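Local coordinates for periplasmic binding protein/LacI transcriptional regulator (Clostridium phytofermentans, PDB 3BRS) that probably binds a sugar in the cleft between its two alpha/beta domains and hands it to a membrane transporter, as periplasmic-binding-protein relatives do, at residues Pro12-Asp16 against Phe42-Glu48; Gln54-Glu59 against Lys78-Ala83. All coordinates share one frame; numbering follows the deposited sequence.

Contact 1 of 2, residues Pro12-Asp16 against Phe42-Glu48; sequences PKVLD and FMAPEKE
Pro12 meets Phe42 and Met43 where two neighbouring parallel strands, 7-11 and 39-42, run out into loops at the C-terminal edge of a Rossmann-like sheet, the end of the sheet that usually faces the ligand cleft in periplasmic binding proteins. Its CG comes to the edge of the Phe42 ring, near the ring plane, 4.3 Å from Phe42 CD1, while Pro12 CD packs against Met43 O. No direct hydrogen bond joins the segments; the polar links run through water. Lys13 lays its CB on Glu48 CG at 3.7 Å, and its chain, extended beyond CG, takes NZ to a water that donates to Glu48 OE1. The charged atoms Lys13 NZ and Glu48 OE1 stay 4.7 Å apart, so this is a bridged pair, not a salt bridge. A second water donates to Lys13 O and, weakly, to Glu48 O. The Glu48 carboxylate has further partners, Ser172 OG on OE1 and Trp22 NE1 on OE2. Val14 holds CG1 anti to its carbonyl carbon (chi1 -71°), which sets that methyl against the turn at Lys47 and Glu48, 3.7 Å from Glu48 CG. Leu15 crosses Phe42 at about a right angle, sending CD2 to Phe42 CB; its other branch meets the Ala44 methyl, and Leu15 CD1 to Ala44 CB, 3.3 Å, is tighter than usual van der Waals contact.

Contact 2 of 2, residues Gln54-Glu59 against Lys78-Ala83; sequences QNELIE and KTYDAA
Asn55 carries the one direct hydrogen bond: its ND2 donates to Lys78 O at 3.2 Å with a nearly straight N-H...O angle of 172°. The acceptor lies close to the Asn55 amide plane, yet the donor stands above the Lys78 carbonyl plane, 39° out of it. Asp81 N reaches Lys78 O from the opposite face, so two N-H groups grip this oxygen. Against one face of the Asn55 amide, Ala82 points its methyl at the helix 51-63, with Ala82 CB 3.5 Å from both Asn55 CB and Asn55 CG. One turn on, Ile58 sets CG2 against the Ala82 backbone and brings CD1 to 4.1 Å from Thr79 CG2, crossing that side chain at about a right angle. A water lies within hydrogen-bonding distance of Gln54 OE1, Asn55 OD1 and Thr79 OG1, though it may not serve every acceptor at once. In the second shell, Gln54 NE2 donates to Ala72 O, Gln54 OE1 accepts from Ala74 N, Asp75 N holds Thr79 OG1, and Leu71 of strand 68-71 touches Gln54, Ile58, Thr79 and Ala83. Two successive helices thus pack side by side over a strand that links them, as expected of the alternating beta and alpha segments of a Rossmann-like domain.

From the N terminus, strand 7-11 leads into 12-16, the chain runs out through helix 20-36 and back along strand 39-42, and contact 1 closes this excursion at 42-48. Helix 51-63 follows, strand 68-71 returns through the sheet, and contact 2 closes the second loop when 78-83 meets 54-59. The two closures are in series, neither nested nor crossing, with centres about 13 Å apart. They touch directly: Gln54 NE2 lies 3.0 Å from Pro12 O, a probable hydrogen bond, and Leu57 CD1 packs 3.3 Å from Ala44 C. Helix 51-63 therefore joins the loops at the strand ends to the helix 80-83.

Contact 1 of 2, residues Pro12-Asp16 against Phe42-Glu48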
ATOM      1  N   PRO A  12       0.351   7.203  -9.648  1.00 34.31           N
ATOM      2  CA  PRO A  12       0.431   6.615  -8.286  1.00 31.92           C
ATOM      3  C   PRO A  12      -0.552   7.305  -7.313  1.00 32.64           C
ATOM      4  O   PRO A  12      -1.295   8.197  -7.713  1.00 34.10           O
ATOM      5  CB  PRO A  12       1.865   6.837  -7.869  1.00 31.61           C
ATOM      6  CG  PRO A  12       2.619   7.390  -9.117  1.00 36.56           C
ATOM      7  CD  PRO A  12       1.545   7.975 -10.006  1.00 35.47           C
ATOM      8  N   LYS A  13      -0.655   6.843  -6.067  1.00 32.38           N
ATOM      9  CA  LYS A  13      -1.539   7.503  -5.105  1.00 28.55           C
ATOM     10  C   LYS A  13      -0.894   8.797  -4.668  1.00 30.07           C
ATOM     11  O   LYS A  13      -1.643   9.760  -4.398  1.00 29.43           O
ATOM     12  CB  LYS A  13      -1.701   6.654  -3.860  1.00 28.49           C
ATOM     13  CG  LYS A  13      -2.506   5.350  -4.122  1.00 21.27           C
ATOM     14  CD  LYS A  13      -2.696   4.709  -2.766  1.00 31.84           C
ATOM     15  CE  LYS A  13      -3.589   3.481  -2.813  1.00 34.69           C
ATOM     16  NZ  LYS A  13      -3.230   2.607  -1.624  1.00 39.97           N
ATOM     17  N   VAL A  14       0.457   8.788  -4.555  1.00 26.83           N
ATOM     18  CA  VAL A  14       1.321   9.973  -4.386  1.00 33.17           C
ATOM     19  C   VAL A  14       2.693   9.768  -5.036  1.00 35.45           C
ATOM     20  O   VAL A  14       3.151   8.641  -5.178  1.00 36.51           O
ATOM     21  CB  VAL A  14       1.764  10.303  -2.875  1.00 32.16           C
ATOM     22  CG1 VAL A  14       0.632  10.817  -1.993  1.00 46.65           C
ATOM     23  CG2 VAL A  14       2.432   9.101  -2.281  1.00 36.59           C
ATOM     24  N   LEU A  15       3.374  10.876  -5.310  1.00 38.26           N
ATOM     25  CA  LEU A  15       4.805  10.869  -5.623  1.00 44.12           C
ATOM     26  C   LEU A  15       5.544  11.520  -4.461  1.00 48.20           C
ATOM     27  O   LEU A  15       5.907  12.657  -4.561  1.00 49.59           O
ATOM     28  CB  LEU A  15       5.070  11.662  -6.922  1.00 45.06           C
ATOM     29  CG  LEU A  15       4.699  10.971  -8.249  1.00 53.47           C
ATOM     30  CD1 LEU A  15       4.080  11.973  -9.167  1.00 42.25           C
ATOM     31  CD2 LEU A  15       5.940  10.318  -8.869  1.00 43.09           C
ATOM     32  N   ASP A  16       5.735  10.807  -3.358  1.00 51.86           N
ATOM     33  CA  ASP A  16       6.212  11.409  -2.129  1.00 55.23           C
ATOM     34  C   ASP A  16       7.719  11.340  -2.168  1.00 59.04           C
ATOM     35  O   ASP A  16       8.368  12.374  -2.227  1.00 61.87           O
ATOM     36  CB  ASP A  16       5.647  10.686  -0.885  1.00 56.34           C
ATOM     37  CG  ASP A  16       6.157  11.282   0.459  1.00 80.11           C
ATOM     38  OD1 ASP A  16       5.525  11.087   1.532  1.00 51.33           O
ATOM     39  OD2 ASP A  16       7.204  11.943   0.443  1.00 51.73           O
ATOM     40  N   PHE A  42       4.462  10.601 -15.168  1.00 33.09           N
ATOM     41  CA  PHE A  42       3.785  10.444 -13.846  1.00 31.52           C
ATOM     42  C   PHE A  42       2.929  11.652 -13.441  1.00 32.03           C
ATOM     43  O   PHE A  42       3.268  12.786 -13.750  1.00 35.48           O
ATOM     44  CB  PHE A  42       4.831  10.211 -12.793  1.00 27.39           C
ATOM     45  CG  PHE A  42       5.640   8.988 -13.042  1.00 34.55           C
ATOM     46  CD1 PHE A  42       5.234   7.745 -12.499  1.00 35.99           C
ATOM     47  CD2 PHE A  42       6.768   9.025 -13.831  1.00 28.36           C
ATOM     48  CE1 PHE A  42       5.998   6.530 -12.713  1.00 30.96           C
ATOM     49  CE2 PHE A  42       7.525   7.809 -14.072  1.00 35.60           C
ATOM     50  CZ  PHE A  42       7.096   6.559 -13.506  1.00 33.69           C
ATOM     51  N   MET A  43       1.786  11.405 -12.842  1.00 28.86           N
ATOM     52  CA  MET A  43       0.874  12.446 -12.405  1.00 33.63           C
ATOM     53  C   MET A  43       0.392  11.870 -11.064  1.00 34.61           C
ATOM     54  O   MET A  43       0.153  10.696 -11.024  1.00 34.85           O
ATOM     55  CB  MET A  43      -0.352  12.594 -13.365  1.00 33.97           C
ATOM     56  CG  MET A  43      -0.028  12.825 -14.895  1.00 46.65           C
ATOM     57  SD  MET A  43      -1.528  13.099 -15.902  1.00 34.01           S
ATOM     58  CE  MET A  43      -2.448  14.521 -15.342  1.00 36.11           C
ATOM     59  N   ALA A  44       0.250  12.663  -9.987  1.00 33.44           N
ATOM     60  CA  ALA A  44      -0.159  12.113  -8.703  1.00 33.70           C
ATOM     61  C   ALA A  44      -0.589  13.315  -7.900  1.00 35.80           C
ATOM     62  O   ALA A  44      -0.091  14.441  -8.152  1.00 34.98           O
ATOM     63  CB  ALA A  44       1.025  11.346  -7.990  1.00 31.77           C
ATOM     64  N   PRO A  45      -1.559  13.114  -6.981  1.00 35.21           N
ATOM     65  CA  PRO A  45      -1.882  14.233  -6.052  1.00 32.74           C
ATOM     66  C   PRO A  45      -0.747  14.370  -5.059  1.00 28.48           C
ATOM     67  O   PRO A  45       0.300  13.607  -5.107  1.00 26.18           O
ATOM     68  CB  PRO A  45      -3.102  13.731  -5.328  1.00 30.18           C
ATOM     69  CG  PRO A  45      -3.596  12.526  -6.192  1.00 39.01           C
ATOM     70  CD  PRO A  45      -2.409  11.938  -6.732  1.00 32.21           C
ATOM     71  N   GLU A  46      -0.945  15.302  -4.155  1.00 29.06           N
ATOM     72  CA  GLU A  46       0.056  15.539  -3.144  1.00 34.75           C
ATOM     73  C   GLU A  46      -0.130  14.705  -1.942  1.00 35.37           C
ATOM     74  O   GLU A  46       0.794  14.502  -1.207  1.00 37.54           O
ATOM     75  CB  GLU A  46       0.245  17.038  -2.823  1.00 39.08           C
ATOM     76  CG  GLU A  46       0.789  17.812  -4.029  1.00 63.63           C
ATOM     77  CD  GLU A  46       0.909  19.277  -3.730  1.00 52.72           C
ATOM     78  OE1 GLU A  46      -0.072  19.850  -3.183  1.00 72.31           O
ATOM     79  OE2 GLU A  46       1.975  19.856  -4.033  1.00 71.11           O
ATOM     80  N   LYS A  47      -1.314  14.141  -1.788  1.00 34.96           N
ATOM     81  CA  LYS A  47      -1.639  13.276  -0.645  1.00 33.55           C
ATOM     82  C   LYS A  47      -2.301  12.032  -1.118  1.00 31.69           C
ATOM     83  O   LYS A  47      -3.245  12.136  -1.891  1.00 30.25           O
ATOM     84  CB  LYS A  47      -2.676  14.013   0.192  1.00 34.89           C
ATOM     85  CG  LYS A  47      -2.130  15.324   0.724  1.00 33.40           C
ATOM     86  CD  LYS A  47      -2.424  15.460   2.118  1.00 46.43           C
ATOM     87  CE  LYS A  47      -3.509  16.415   2.293  1.00 47.82           C
ATOM     88  NZ  LYS A  47      -2.817  17.730   2.529  1.00 56.00           N
ATOM     89  N   GLU A  48      -1.986  10.892  -0.496  1.00 31.00           N
ATOM     90  CA  GLU A  48      -2.613   9.568  -0.781  1.00 30.78           C
ATOM     91  C   GLU A  48      -4.117   9.482  -0.800  1.00 33.56           C
ATOM     92  O   GLU A  48      -4.749   8.635  -1.546  1.00 34.12           O
ATOM     93  CB  GLU A  48      -2.073   8.500   0.146  1.00 28.79           C
ATOM     94  CG  GLU A  48      -0.889   7.786  -0.455  1.00 27.91           C
ATOM     95  CD  GLU A  48      -0.396   6.583   0.368  1.00 32.57           C
ATOM     96  OE1 GLU A  48      -1.216   5.919   1.034  1.00 37.65           O
ATOM     97  OE2 GLU A  48       0.822   6.233   0.294  1.00 39.98           O
TER
HETATM   98  O   HOH W   1      -3.740   4.641   0.256  1.00 33.24           O
HETATM   99  O   HOH W   2      -4.150   9.748  -4.342  1.00 38.22           O

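Contact 2 of 2, residues Gln54-Glu59 against Lys78-Ala83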
ATOM      1  N   GLN A  54      -7.062  12.977  -7.511  1.00 24.54           N
ATOM      2  CA  GLN A  54      -6.670  11.826  -8.387  1.00 26.25           C
ATOM      3  C   GLN A  54      -7.615  11.573  -9.533  1.00 26.19           C
ATOM      4  O   GLN A  54      -7.196  11.347 -10.673  1.00 27.04           O
ATOM      5  CB  GLN A  54      -6.521  10.516  -7.607  1.00 26.83           C
ATOM      6  CG  GLN A  54      -5.514   9.603  -8.359  1.00 31.20           C
ATOM      7  CD  GLN A  54      -5.466   8.167  -7.828  1.00 35.41           C
ATOM      8  OE1 GLN A  54      -6.537   7.537  -7.442  1.00 26.27           O
ATOM      9  NE2 GLN A  54      -4.209   7.646  -7.707  1.00 28.12           N
ATOM     10  N   ASN A  55      -8.918  11.673  -9.250  1.00 23.73           N
ATOM     11  CA  ASN A  55      -9.930  11.650 -10.335  1.00 24.39           C
ATOM     12  C   ASN A  55      -9.784  12.752 -11.386  1.00 25.41           C
ATOM     13  O   ASN A  55      -9.946  12.531 -12.606  1.00 29.55           O
ATOM     14  CB  ASN A  55     -11.324  11.709  -9.741  1.00 26.36           C
ATOM     15  CG  ASN A  55     -11.749  10.369  -9.117  1.00 35.40           C
ATOM     16  OD1 ASN A  55     -10.964   9.418  -8.961  1.00 28.23           O
ATOM     17  ND2 ASN A  55     -12.983  10.297  -8.804  1.00 30.60           N
ATOM     18  N   GLU A  56      -9.501  13.960 -10.958  1.00 25.25           N
ATOM     19  CA  GLU A  56      -9.187  15.054 -11.903  1.00 25.05           C
ATOM     20  C   GLU A  56      -8.005  14.728 -12.782  1.00 25.48           C
ATOM     21  O   GLU A  56      -8.038  14.992 -13.970  1.00 32.34           O
ATOM     22  CB  GLU A  56      -8.833  16.271 -11.064  1.00 32.25           C
ATOM     23  CG  GLU A  56     -10.077  16.974 -10.553  1.00 37.79           C
ATOM     24  CD  GLU A  56      -9.767  18.251  -9.799  1.00 49.95           C
ATOM     25  OE1 GLU A  56      -8.574  18.545  -9.428  1.00 44.92           O
ATOM     26  OE2 GLU A  56     -10.763  18.961  -9.579  1.00 50.64           O
ATOM     27  N   LEU A  57      -6.933  14.188 -12.188  1.00 21.48           N
ATOM     28  CA  LEU A  57      -5.673  13.788 -12.902  1.00 22.15           C
ATOM     29  C   LEU A  57      -5.941  12.644 -13.879  1.00 28.62           C
ATOM     30  O   LEU A  57      -5.398  12.604 -14.972  1.00 31.76           O
ATOM     31  CB  LEU A  57      -4.693  13.300 -11.870  1.00 19.47           C
ATOM     32  CG  LEU A  57      -4.030  14.414 -10.997  1.00 37.80           C
ATOM     33  CD1 LEU A  57      -3.067  13.830  -9.959  1.00 30.72           C
ATOM     34  CD2 LEU A  57      -3.267  15.479 -11.808  1.00 30.40           C
ATOM     35  N   ILE A  58      -6.804  11.683 -13.510  1.00 27.87           N
ATOM     36  CA  ILE A  58      -7.216  10.699 -14.513  1.00 24.48           C
ATOM     37  C   ILE A  58      -7.947  11.341 -15.653  1.00 27.49           C
ATOM     38  O   ILE A  58      -7.666  11.020 -16.786  1.00 27.47           O
ATOM     39  CB  ILE A  58      -8.163   9.632 -13.892  1.00 23.94           C
ATOM     40  CG1 ILE A  58      -7.412   8.798 -12.836  1.00 29.47           C
ATOM     41  CG2 ILE A  58      -8.885   8.830 -14.977  1.00 28.38           C
ATOM     42  CD1 ILE A  58      -8.375   8.148 -11.699  1.00 21.48           C
ATOM     43  N   GLU A  59      -8.921  12.208 -15.384  1.00 31.02           N
ATOM     44  CA  GLU A  59      -9.594  12.855 -16.479  1.00 35.18           C
ATOM     45  C   GLU A  59      -8.540  13.551 -17.431  1.00 35.45           C
ATOM     46  O   GLU A  59      -8.595  13.416 -18.694  1.00 32.17           O
ATOM     47  CB  GLU A  59     -10.650  13.834 -15.945  1.00 35.92           C
ATOM     48  CG  GLU A  59     -11.882  13.204 -15.267  1.00 46.78           C
ATOM     49  CD  GLU A  59     -12.808  14.270 -14.529  1.00 40.19           C
ATOM     50  OE1 GLU A  59     -13.040  14.161 -13.262  1.00 52.92           O
ATOM     51  OE2 GLU A  59     -13.275  15.221 -15.219  1.00 55.93           O
ATOM     52  N   LYS A  78     -14.623   5.033  -5.256  1.00 31.82           N
ATOM     53  CA  LYS A  78     -14.862   6.365  -5.873  1.00 30.38           C
ATOM     54  C   LYS A  78     -13.946   6.742  -6.977  1.00 32.00           C
ATOM     55  O   LYS A  78     -14.344   7.555  -7.827  1.00 34.35           O
ATOM     56  CB  LYS A  78     -14.868   7.471  -4.816  1.00 32.76           C
ATOM     57  CG  LYS A  78     -15.318   6.886  -3.413  1.00 43.91           C
ATOM     58  CD  LYS A  78     -16.188   7.770  -2.714  1.00 35.82           C
ATOM     59  CE  LYS A  78     -17.536   7.506  -3.257  1.00 47.13           C
ATOM     60  NZ  LYS A  78     -18.487   7.557  -2.068  1.00 45.33           N
ATOM     61  N   THR A  79     -12.749   6.121  -7.006  1.00 29.88           N
ATOM     62  CA  THR A  79     -11.832   6.210  -8.129  1.00 30.94           C
ATOM     63  C   THR A  79     -12.492   5.891  -9.544  1.00 30.35           C
ATOM     64  O   THR A  79     -12.211   6.503 -10.580  1.00 30.13           O
ATOM     65  CB  THR A  79     -10.606   5.276  -7.836  1.00 33.06           C
ATOM     66  OG1 THR A  79      -9.928   5.772  -6.717  1.00 30.10           O
ATOM     67  CG2 THR A  79      -9.631   5.336  -8.979  1.00 22.26           C
ATOM     68  N   TYR A  80     -13.357   4.899  -9.520  1.00 29.55           N
ATOM     69  CA  TYR A  80     -14.094   4.436 -10.659  1.00 29.68           C
ATOM     70  C   TYR A  80     -14.892   5.630 -11.174  1.00 31.20           C
ATOM     71  O   TYR A  80     -15.154   5.710 -12.321  1.00 30.87           O
ATOM     72  CB  TYR A  80     -15.003   3.281 -10.216  1.00 27.45           C
ATOM     73  CG  TYR A  80     -16.041   2.845 -11.249  1.00 32.15           C
ATOM     74  CD1 TYR A  80     -15.746   1.847 -12.147  1.00 25.01           C
ATOM     75  CD2 TYR A  80     -17.354   3.407 -11.279  1.00 29.00           C
ATOM     76  CE1 TYR A  80     -16.658   1.403 -13.126  1.00 31.48           C
ATOM     77  CE2 TYR A  80     -18.306   2.945 -12.278  1.00 28.57           C
ATOM     78  CZ  TYR A  80     -17.916   1.968 -13.181  1.00 32.28           C
ATOM     79  OH  TYR A  80     -18.767   1.517 -14.140  1.00 42.10           O
ATOM     80  N   ASP A  81     -15.280   6.576 -10.337  1.00 33.88           N
ATOM     81  CA  ASP A  81     -16.061   7.687 -10.896  1.00 34.45           C
ATOM     82  C   ASP A  81     -15.330   8.312 -12.073  1.00 33.67           C
ATOM     83  O   ASP A  81     -15.940   8.974 -12.927  1.00 35.55           O
ATOM     84  CB  ASP A  81     -16.330   8.772  -9.830  1.00 34.64           C
ATOM     85  CG  ASP A  81     -17.275   8.278  -8.738  1.00 67.60           C
ATOM     86  OD1 ASP A  81     -18.060   7.356  -9.057  1.00 42.48           O
ATOM     87  OD2 ASP A  81     -17.232   8.778  -7.589  1.00 42.16           O
ATOM     88  N   ALA A  82     -14.014   8.160 -12.102  1.00 29.63           N
ATOM     89  CA  ALA A  82     -13.276   8.843 -13.131  1.00 30.21           C
ATOM     90  C   ALA A  82     -12.658   7.764 -13.970  1.00 31.24           C
ATOM     91  O   ALA A  82     -12.621   7.904 -15.191  1.00 29.04           O
ATOM     92  CB  ALA A  82     -12.242   9.783 -12.547  1.00 27.09           C
ATOM     93  N   ALA A  83     -12.185   6.699 -13.329  1.00 32.30           N
ATOM     94  CA  ALA A  83     -11.542   5.606 -14.122  1.00 35.61           C
ATOM     95  C   ALA A  83     -12.477   4.764 -15.035  1.00 34.93           C
ATOM     96  O   ALA A  83     -11.989   4.096 -15.981  1.00 33.76           O
ATOM     97  CB  ALA A  83     -10.640   4.721 -13.283  1.00 34.90           C
TER
HETATM   98  O   HOH W   3      -9.119   8.433  -7.417  1.00 27.67           O